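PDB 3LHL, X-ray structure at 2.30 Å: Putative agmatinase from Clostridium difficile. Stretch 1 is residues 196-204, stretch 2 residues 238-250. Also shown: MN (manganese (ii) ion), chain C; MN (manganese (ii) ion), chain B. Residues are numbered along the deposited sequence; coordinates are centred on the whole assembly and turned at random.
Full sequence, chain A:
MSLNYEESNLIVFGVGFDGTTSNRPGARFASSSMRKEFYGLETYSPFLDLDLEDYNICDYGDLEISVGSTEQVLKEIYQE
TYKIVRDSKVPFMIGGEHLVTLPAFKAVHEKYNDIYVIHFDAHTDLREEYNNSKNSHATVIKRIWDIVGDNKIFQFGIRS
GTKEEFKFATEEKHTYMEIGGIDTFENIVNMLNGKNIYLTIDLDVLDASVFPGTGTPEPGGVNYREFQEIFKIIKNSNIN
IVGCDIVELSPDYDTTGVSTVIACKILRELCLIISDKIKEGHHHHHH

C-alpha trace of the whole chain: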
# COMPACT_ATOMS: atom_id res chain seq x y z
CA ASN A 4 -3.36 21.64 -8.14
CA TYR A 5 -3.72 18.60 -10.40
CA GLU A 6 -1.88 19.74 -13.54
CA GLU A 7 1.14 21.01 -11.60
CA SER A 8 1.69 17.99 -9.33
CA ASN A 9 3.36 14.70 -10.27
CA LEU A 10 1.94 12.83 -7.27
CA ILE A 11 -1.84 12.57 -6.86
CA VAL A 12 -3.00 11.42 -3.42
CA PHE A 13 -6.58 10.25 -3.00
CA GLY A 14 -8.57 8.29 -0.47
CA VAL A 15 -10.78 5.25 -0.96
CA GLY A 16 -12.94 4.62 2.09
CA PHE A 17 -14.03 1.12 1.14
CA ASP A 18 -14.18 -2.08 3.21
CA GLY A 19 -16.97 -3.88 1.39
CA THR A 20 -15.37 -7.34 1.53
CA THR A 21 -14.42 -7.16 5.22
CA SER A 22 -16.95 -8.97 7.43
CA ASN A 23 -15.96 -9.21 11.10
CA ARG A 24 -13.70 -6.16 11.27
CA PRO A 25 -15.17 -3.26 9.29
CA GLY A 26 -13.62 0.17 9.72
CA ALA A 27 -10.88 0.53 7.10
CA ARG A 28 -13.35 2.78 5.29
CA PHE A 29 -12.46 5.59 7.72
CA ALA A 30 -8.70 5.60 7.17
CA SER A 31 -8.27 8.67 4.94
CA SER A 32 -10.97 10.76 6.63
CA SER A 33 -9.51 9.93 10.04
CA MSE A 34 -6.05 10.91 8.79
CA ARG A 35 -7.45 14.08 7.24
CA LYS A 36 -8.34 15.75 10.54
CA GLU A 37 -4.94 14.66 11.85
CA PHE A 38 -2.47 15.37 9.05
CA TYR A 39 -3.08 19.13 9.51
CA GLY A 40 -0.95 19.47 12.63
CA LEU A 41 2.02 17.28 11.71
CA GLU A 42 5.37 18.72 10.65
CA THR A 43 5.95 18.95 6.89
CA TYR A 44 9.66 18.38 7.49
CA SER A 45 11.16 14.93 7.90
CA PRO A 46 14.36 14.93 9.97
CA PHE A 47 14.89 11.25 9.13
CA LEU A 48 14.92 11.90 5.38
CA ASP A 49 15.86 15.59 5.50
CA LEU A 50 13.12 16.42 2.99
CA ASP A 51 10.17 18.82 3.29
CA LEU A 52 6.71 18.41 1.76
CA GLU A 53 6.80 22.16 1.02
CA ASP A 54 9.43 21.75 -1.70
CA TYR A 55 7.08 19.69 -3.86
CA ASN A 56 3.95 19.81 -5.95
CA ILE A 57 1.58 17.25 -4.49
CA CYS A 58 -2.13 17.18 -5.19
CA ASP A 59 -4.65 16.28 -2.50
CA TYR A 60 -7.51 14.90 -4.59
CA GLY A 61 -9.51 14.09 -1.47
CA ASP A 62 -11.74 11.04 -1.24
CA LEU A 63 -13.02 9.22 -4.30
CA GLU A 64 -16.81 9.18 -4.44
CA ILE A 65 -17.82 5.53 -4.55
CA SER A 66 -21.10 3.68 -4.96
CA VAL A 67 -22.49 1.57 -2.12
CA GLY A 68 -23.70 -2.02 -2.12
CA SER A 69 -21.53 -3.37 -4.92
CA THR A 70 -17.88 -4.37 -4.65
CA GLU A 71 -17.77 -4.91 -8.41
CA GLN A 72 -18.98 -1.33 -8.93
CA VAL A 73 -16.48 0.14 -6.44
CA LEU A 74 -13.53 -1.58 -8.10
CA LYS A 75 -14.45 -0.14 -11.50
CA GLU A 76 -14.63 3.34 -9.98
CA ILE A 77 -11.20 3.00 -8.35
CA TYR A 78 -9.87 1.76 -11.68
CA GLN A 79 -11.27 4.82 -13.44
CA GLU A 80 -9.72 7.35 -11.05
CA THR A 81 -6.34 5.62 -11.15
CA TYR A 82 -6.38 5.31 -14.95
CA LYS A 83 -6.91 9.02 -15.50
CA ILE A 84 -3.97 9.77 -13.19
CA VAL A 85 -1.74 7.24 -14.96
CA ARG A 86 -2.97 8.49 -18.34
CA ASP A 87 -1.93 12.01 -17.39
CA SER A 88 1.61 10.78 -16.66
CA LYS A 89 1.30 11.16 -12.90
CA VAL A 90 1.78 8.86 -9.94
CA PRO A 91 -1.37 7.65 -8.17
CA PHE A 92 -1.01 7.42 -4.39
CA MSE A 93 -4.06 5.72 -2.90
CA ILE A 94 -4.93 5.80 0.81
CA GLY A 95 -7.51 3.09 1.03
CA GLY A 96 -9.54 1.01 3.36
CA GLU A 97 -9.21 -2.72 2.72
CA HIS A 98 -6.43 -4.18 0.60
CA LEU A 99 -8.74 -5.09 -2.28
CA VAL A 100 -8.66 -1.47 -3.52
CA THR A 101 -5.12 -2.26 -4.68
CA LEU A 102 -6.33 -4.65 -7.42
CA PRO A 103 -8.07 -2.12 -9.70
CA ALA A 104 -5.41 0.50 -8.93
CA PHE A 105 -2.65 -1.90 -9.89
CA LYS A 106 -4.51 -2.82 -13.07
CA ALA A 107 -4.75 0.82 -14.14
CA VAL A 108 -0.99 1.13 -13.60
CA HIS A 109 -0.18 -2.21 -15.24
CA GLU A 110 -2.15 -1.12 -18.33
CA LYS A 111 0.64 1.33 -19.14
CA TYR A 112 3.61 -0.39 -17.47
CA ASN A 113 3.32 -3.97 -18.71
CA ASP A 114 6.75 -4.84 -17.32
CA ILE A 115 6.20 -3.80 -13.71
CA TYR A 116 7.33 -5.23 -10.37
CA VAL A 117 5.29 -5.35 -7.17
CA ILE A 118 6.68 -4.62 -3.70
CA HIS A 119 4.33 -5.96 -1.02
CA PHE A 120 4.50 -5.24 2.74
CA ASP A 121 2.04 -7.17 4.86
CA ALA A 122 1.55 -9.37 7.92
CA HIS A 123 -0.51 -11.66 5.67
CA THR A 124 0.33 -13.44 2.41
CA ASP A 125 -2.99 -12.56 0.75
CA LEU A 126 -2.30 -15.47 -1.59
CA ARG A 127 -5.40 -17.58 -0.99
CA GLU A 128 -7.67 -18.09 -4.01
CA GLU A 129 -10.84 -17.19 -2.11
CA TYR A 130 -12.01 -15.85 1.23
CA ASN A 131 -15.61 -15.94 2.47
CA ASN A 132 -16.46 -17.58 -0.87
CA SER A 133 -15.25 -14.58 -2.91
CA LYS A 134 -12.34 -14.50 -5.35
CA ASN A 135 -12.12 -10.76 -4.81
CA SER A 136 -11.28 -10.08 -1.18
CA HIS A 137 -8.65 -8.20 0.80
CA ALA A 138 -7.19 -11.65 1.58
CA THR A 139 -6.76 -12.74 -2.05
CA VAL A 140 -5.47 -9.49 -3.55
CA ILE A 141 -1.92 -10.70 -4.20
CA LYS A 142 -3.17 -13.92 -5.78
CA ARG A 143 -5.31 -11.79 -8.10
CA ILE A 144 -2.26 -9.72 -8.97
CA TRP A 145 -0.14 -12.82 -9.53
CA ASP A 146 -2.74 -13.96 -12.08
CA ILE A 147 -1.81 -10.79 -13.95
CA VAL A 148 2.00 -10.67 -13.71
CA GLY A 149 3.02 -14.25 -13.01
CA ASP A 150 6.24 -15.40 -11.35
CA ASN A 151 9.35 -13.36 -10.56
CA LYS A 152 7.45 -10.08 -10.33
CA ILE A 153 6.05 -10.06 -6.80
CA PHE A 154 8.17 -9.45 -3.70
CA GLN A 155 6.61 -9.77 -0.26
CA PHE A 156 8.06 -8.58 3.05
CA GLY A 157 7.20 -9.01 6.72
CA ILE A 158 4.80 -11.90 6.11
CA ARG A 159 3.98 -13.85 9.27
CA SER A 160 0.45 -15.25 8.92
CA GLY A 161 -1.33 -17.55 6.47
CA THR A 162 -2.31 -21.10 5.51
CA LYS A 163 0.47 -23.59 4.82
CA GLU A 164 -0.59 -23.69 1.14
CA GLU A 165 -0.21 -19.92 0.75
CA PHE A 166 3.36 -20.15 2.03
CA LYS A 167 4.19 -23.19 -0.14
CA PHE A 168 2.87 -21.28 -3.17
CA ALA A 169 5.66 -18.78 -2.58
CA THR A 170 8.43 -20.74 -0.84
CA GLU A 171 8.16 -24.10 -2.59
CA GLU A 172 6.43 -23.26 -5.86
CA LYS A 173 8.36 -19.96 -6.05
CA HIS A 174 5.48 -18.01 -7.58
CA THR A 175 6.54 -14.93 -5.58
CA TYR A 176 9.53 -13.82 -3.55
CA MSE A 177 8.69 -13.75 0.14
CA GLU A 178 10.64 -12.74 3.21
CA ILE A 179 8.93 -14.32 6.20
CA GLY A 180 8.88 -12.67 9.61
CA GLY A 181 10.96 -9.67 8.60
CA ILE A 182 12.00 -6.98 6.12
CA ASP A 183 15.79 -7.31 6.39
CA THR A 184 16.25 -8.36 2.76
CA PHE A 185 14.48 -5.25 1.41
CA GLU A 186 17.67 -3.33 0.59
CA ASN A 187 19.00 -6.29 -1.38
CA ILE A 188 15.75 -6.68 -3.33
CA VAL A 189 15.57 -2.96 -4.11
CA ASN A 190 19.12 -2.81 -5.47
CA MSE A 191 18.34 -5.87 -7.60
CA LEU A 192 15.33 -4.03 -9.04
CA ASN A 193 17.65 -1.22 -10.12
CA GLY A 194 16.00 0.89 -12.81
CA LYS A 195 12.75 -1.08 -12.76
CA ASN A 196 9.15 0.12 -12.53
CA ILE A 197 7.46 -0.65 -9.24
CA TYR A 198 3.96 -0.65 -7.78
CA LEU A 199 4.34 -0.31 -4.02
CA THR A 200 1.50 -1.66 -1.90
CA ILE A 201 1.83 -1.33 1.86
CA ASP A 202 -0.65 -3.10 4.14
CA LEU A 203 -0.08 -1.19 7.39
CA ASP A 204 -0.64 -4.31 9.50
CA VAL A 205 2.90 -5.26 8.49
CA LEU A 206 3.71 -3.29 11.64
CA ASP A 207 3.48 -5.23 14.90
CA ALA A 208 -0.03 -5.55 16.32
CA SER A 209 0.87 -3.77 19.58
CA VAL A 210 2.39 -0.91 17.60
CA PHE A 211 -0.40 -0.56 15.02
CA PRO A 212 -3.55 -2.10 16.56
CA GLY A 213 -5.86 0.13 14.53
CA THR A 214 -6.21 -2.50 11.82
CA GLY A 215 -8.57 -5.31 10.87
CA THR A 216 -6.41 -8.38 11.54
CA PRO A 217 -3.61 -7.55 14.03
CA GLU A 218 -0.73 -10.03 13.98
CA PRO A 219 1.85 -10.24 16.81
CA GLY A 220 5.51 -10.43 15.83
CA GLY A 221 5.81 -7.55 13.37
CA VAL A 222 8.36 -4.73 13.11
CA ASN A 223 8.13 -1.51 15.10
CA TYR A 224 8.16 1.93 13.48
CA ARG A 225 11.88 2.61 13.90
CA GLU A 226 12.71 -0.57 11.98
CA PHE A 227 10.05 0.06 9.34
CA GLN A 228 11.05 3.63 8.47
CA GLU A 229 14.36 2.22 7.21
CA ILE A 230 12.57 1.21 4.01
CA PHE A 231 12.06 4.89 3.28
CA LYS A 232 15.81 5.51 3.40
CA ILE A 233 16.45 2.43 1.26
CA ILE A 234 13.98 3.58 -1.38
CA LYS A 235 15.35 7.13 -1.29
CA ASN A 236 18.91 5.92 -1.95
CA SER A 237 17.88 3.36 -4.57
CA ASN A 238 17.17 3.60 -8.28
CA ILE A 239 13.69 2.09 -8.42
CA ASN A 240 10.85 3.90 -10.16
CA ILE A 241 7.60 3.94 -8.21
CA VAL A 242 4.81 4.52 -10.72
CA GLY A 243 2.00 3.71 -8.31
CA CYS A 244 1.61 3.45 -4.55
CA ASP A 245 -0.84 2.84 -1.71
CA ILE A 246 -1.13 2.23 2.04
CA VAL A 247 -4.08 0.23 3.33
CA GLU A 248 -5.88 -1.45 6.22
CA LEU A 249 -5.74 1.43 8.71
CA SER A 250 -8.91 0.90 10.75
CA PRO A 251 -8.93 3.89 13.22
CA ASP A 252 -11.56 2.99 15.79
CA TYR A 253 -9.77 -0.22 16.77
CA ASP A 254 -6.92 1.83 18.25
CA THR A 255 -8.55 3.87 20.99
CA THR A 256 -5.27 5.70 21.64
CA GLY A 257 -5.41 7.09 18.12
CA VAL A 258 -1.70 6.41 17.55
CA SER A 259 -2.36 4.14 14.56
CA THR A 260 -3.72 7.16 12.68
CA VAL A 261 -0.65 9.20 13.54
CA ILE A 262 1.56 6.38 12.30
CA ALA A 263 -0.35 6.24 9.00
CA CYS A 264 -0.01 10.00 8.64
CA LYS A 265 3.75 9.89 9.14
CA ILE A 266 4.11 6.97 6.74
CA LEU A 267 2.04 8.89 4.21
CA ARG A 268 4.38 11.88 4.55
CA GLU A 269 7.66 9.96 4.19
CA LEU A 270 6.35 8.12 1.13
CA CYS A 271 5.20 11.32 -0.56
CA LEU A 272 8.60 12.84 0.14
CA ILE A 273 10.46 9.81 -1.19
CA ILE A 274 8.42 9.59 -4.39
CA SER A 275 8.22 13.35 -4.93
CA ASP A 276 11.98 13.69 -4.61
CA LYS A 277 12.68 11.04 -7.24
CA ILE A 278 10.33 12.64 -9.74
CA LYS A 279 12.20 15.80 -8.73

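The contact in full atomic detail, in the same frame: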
# COMPACT_ATOMS: atom_id res chain seq x y z
N ASN A 196 10.40 -0.56 -12.88
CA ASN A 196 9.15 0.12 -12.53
C ASN A 196 8.45 -0.68 -11.45
O ASN A 196 8.24 -1.89 -11.58
CB ASN A 196 8.27 0.25 -13.77
CG ASN A 196 8.90 1.11 -14.84
OD1 ASN A 196 8.89 0.76 -16.02
ND2 ASN A 196 9.45 2.25 -14.44
N ILE A 197 8.07 0.00 -10.38
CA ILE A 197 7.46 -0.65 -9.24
C ILE A 197 6.10 -0.12 -8.80
O ILE A 197 5.82 1.08 -8.88
CB ILE A 197 8.43 -0.58 -8.01
CG1 ILE A 197 9.52 -1.65 -8.13
CG2 ILE A 197 7.67 -0.74 -6.70
CD1 ILE A 197 10.53 -1.41 -9.24
N TYR A 198 5.25 -1.04 -8.35
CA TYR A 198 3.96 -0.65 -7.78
C TYR A 198 4.16 -1.04 -6.32
O TYR A 198 4.36 -2.22 -6.01
CB TYR A 198 2.79 -1.44 -8.34
CG TYR A 198 1.48 -0.93 -7.76
CD1 TYR A 198 0.74 0.05 -8.41
CD2 TYR A 198 1.05 -1.36 -6.50
CE1 TYR A 198 -0.40 0.60 -7.82
CE2 TYR A 198 -0.08 -0.81 -5.90
CZ TYR A 198 -0.80 0.17 -6.56
OH TYR A 198 -1.91 0.73 -5.96
N LEU A 199 4.14 -0.06 -5.44
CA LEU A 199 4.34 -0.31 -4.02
C LEU A 199 3.03 -0.35 -3.24
O LEU A 199 2.33 0.66 -3.15
CB LEU A 199 5.25 0.77 -3.43
CG LEU A 199 5.47 0.79 -1.92
CD1 LEU A 199 6.19 -0.47 -1.47
CD2 LEU A 199 6.28 2.03 -1.57
N THR A 200 2.71 -1.51 -2.69
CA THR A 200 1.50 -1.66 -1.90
C THR A 200 1.87 -2.02 -0.47
O THR A 200 2.47 -3.06 -0.20
CB THR A 200 0.56 -2.76 -2.48
OG1 THR A 200 -0.59 -2.90 -1.63
CG2 THR A 200 1.28 -4.10 -2.59
N ILE A 201 1.51 -1.14 0.45
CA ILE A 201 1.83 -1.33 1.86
C ILE A 201 0.60 -1.56 2.74
O ILE A 201 -0.20 -0.64 2.96
CB ILE A 201 2.60 -0.11 2.42
CG1 ILE A 201 4.00 -0.07 1.81
CG2 ILE A 201 2.68 -0.17 3.95
CD1 ILE A 201 4.83 1.12 2.26
N ASP A 202 0.44 -2.79 3.22
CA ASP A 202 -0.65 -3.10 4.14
C ASP A 202 -0.05 -2.69 5.49
O ASP A 202 0.94 -3.28 5.93
CB ASP A 202 -0.94 -4.60 4.15
CG ASP A 202 -2.07 -4.96 5.09
OD1 ASP A 202 -2.11 -4.39 6.20
OD2 ASP A 202 -2.91 -5.80 4.73
N LEU A 203 -0.62 -1.67 6.12
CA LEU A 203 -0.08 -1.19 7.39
C LEU A 203 -0.01 -2.21 8.52
O LEU A 203 0.72 -2.00 9.48
CB LEU A 203 -0.86 0.05 7.85
CG LEU A 203 -0.76 1.25 6.89
CD1 LEU A 203 -1.73 2.35 7.31
CD2 LEU A 203 0.67 1.78 6.87
N ASP A 204 -0.74 -3.32 8.42
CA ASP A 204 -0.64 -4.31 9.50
C ASP A 204 0.69 -5.06 9.44
O ASP A 204 0.90 -6.02 10.17
CB ASP A 204 -1.81 -5.31 9.50
CG ASP A 204 -1.84 -6.21 8.28
OD1 ASP A 204 -0.78 -6.48 7.68
OD2 ASP A 204 -2.95 -6.66 7.93
N ASN A 238 17.49 3.14 -6.94
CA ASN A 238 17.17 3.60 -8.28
C ASN A 238 15.93 2.89 -8.81
O ASN A 238 15.90 2.48 -9.97
CB ASN A 238 18.35 3.39 -9.23
CG ASN A 238 18.10 4.00 -10.60
OD1 ASN A 238 17.68 5.15 -10.70
ND2 ASN A 238 18.38 3.25 -11.65
N ILE A 239 14.92 2.73 -7.97
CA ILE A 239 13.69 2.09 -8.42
C ILE A 239 12.70 3.20 -8.78
O ILE A 239 12.74 4.28 -8.20
CB ILE A 239 13.05 1.17 -7.35
CG1 ILE A 239 12.63 1.97 -6.13
CG2 ILE A 239 14.02 0.07 -6.97
CD1 ILE A 239 11.79 1.17 -5.15
N ASN A 240 11.83 2.92 -9.73
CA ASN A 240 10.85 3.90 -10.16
C ASN A 240 9.44 3.52 -9.72
O ASN A 240 8.83 2.60 -10.26
CB ASN A 240 10.92 4.05 -11.69
CG ASN A 240 10.00 5.14 -12.22
OD1 ASN A 240 9.80 6.17 -11.57
ND2 ASN A 240 9.44 4.92 -13.40
N ILE A 241 8.93 4.21 -8.71
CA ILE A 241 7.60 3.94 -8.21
C ILE A 241 6.59 4.68 -9.08
O ILE A 241 6.56 5.91 -9.09
CB ILE A 241 7.45 4.38 -6.73
CG1 ILE A 241 8.43 3.57 -5.87
CG2 ILE A 241 6.02 4.14 -6.25
CD1 ILE A 241 8.44 3.95 -4.40
N VAL A 242 5.80 3.93 -9.83
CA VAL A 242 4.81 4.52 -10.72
C VAL A 242 3.39 4.43 -10.17
O VAL A 242 2.43 4.87 -10.80
CB VAL A 242 4.85 3.84 -12.11
CG1 VAL A 242 6.17 4.16 -12.79
CG2 VAL A 242 4.69 2.33 -11.95
N GLY A 243 3.29 3.86 -8.97
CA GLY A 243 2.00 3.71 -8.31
C GLY A 243 2.26 3.30 -6.87
O GLY A 243 3.19 2.54 -6.60
N CYS A 244 1.42 3.77 -5.95
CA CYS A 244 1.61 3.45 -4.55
C CYS A 244 0.32 3.52 -3.73
O CYS A 244 -0.64 4.20 -4.12
CB CYS A 244 2.66 4.40 -3.94
SG CYS A 244 3.04 4.13 -2.19
N ASP A 245 0.31 2.81 -2.60
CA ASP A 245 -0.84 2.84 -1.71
C ASP A 245 -0.51 2.28 -0.32
O ASP A 245 0.44 1.51 -0.16
CB ASP A 245 -2.03 2.07 -2.31
CG ASP A 245 -1.81 0.55 -2.34
OD1 ASP A 245 -1.41 -0.03 -1.30
OD2 ASP A 245 -2.06 -0.06 -3.41
N ILE A 246 -1.27 2.72 0.68
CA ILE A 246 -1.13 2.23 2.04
C ILE A 246 -2.56 1.83 2.39
O ILE A 246 -3.50 2.54 2.06
CB ILE A 246 -0.62 3.31 3.03
CG1 ILE A 246 -1.56 4.52 3.04
CG2 ILE A 246 0.80 3.73 2.65
CD1 ILE A 246 -1.14 5.61 4.02
N VAL A 247 -2.73 0.69 3.04
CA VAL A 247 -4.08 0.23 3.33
C VAL A 247 -4.24 -0.46 4.68
O VAL A 247 -3.27 -0.71 5.38
CB VAL A 247 -4.55 -0.77 2.23
CG1 VAL A 247 -4.55 -0.09 0.86
CG2 VAL A 247 -3.62 -1.98 2.21
N GLU A 248 -5.49 -0.74 5.01
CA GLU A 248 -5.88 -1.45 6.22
C GLU A 248 -5.84 -0.68 7.55
O GLU A 248 -5.92 -1.29 8.62
CB GLU A 248 -5.10 -2.77 6.33
CG GLU A 248 -5.44 -3.77 5.21
CD GLU A 248 -6.92 -4.17 5.18
OE1 GLU A 248 -7.75 -3.47 5.80
OE2 GLU A 248 -7.27 -5.18 4.51
N LEU A 249 -5.70 0.64 7.48
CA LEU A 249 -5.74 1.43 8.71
C LEU A 249 -7.22 1.44 9.08
O LEU A 249 -8.06 1.89 8.29
CB LEU A 249 -5.29 2.87 8.48
CG LEU A 249 -5.77 3.81 9.61
CD1 LEU A 249 -4.96 3.56 10.89
CD2 LEU A 249 -5.63 5.26 9.18
N SER A 250 -7.53 0.93 10.26
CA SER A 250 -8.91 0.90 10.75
C SER A 250 -8.82 1.60 12.11
O SER A 250 -8.63 0.96 13.14
CB SER A 250 -9.38 -0.54 10.90
OG SER A 250 -10.79 -0.58 11.05
MN MN C . -2.72 -7.67 6.17
MN MN B . -3.14 -7.20 3.01
O HOH W 1 -2.15 3.58 -6.63

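Residues 196-202 and 240-247 form neighbouring parallel strands of one sheet. Their axes come within 4.5 Å and cross at -49°, so the pair is strongly twisted. The two stretches bury 926 Å² between them, both sides summed.

Stretch 2 begins at Asn238, which does not touch stretch 1. Ile239 makes the first contact: its CB lies 4.1 Å from Ile197 CD1, an apolar pairing just before the strand starts.

Asn240 opens the strand and pairs with Asn196. Its carbonyl O accepts a hydrogen bond from Ile197 N at 2.7 Å. The two asparagine side chains lie on the same face of the sheet.

Ile241 pairs with Ile197 on the other face. Its CA approaches Ile197 O at 3.4 Å, a CA-H...O contact that supports the backbone bonding. Its CD1 reaches 4.0 Å from Leu199 CD2, extending the apolar surface along that face.

Val242 N donates to Ile197 O at 3.0 Å. Ile197 thus uses both its N and its O towards stretch 2, as alternate residues do in a parallel pair. Val242 stands between the partners of Ile197 and Tyr198, since the CA nearest to Tyr198 is that of Gly243. Its psi of 1° is far from the usual strand value. Ile197 pairs with Ile241 but Leu199 with Cys244, so the register shifts by one residue here.

Gly243 O accepts a hydrogen bond from Leu199 N at 3.0 Å. The absence of a side chain matters. An ideal CB would lie 2.7 Å from Tyr198 CD1, a clash. Instead, Gly243 C and Cys244 N lie over one face of the tyrosine ring.

Cys244 pairs with Leu199. Its SG lies 3.9 Å from Leu199 CD2, and its CA is 3.2 Å from Leu199 O. A water links the strands as well, donating to Cys244 O at 3.0 Å and to Tyr198 OH at 2.9 Å.

Asp245 is the polar centre of the contact. Its N donates to Leu199 O at 3.0 Å, and its O accepts from Ile201 N at 2.9 Å. Its carboxylate also faces two hydroxyls of stretch 1. Tyr198 OH donates to Asp245 OD2 at 2.7 Å, near the plane of the ring, while Thr200 OG1 lies 3.0 Å from Asp245 OD1.

Ile246 returns to the apolar face. Its CG2 is 4.2 Å from Ile201 CB, and its CB is 4.3 Å from Leu203 CD2.

Val247 completes the ladder. Its N donates to Ile201 O at 2.9 Å, and its O accepts from Leu203 N at 2.9 Å. Its CG2 packs 3.7 Å from Asp202 CA.

Glu248 CG lies 3.3 Å from Asp202 OD2. Asp202 OD2 bridges both manganese ions, at 2.4 Å from MN of chain C and 2.2 Å from MN of chain B. Asp204 OD2 binds MN of chain C at 2.0 Å. Stretch 1 thus leads into the metal site; the remaining ligands come from elsewhere in the structure.

Leu249 CB meets Leu203 CD1 at 3.8 Å, the last apolar contact. Ser250 is out of reach.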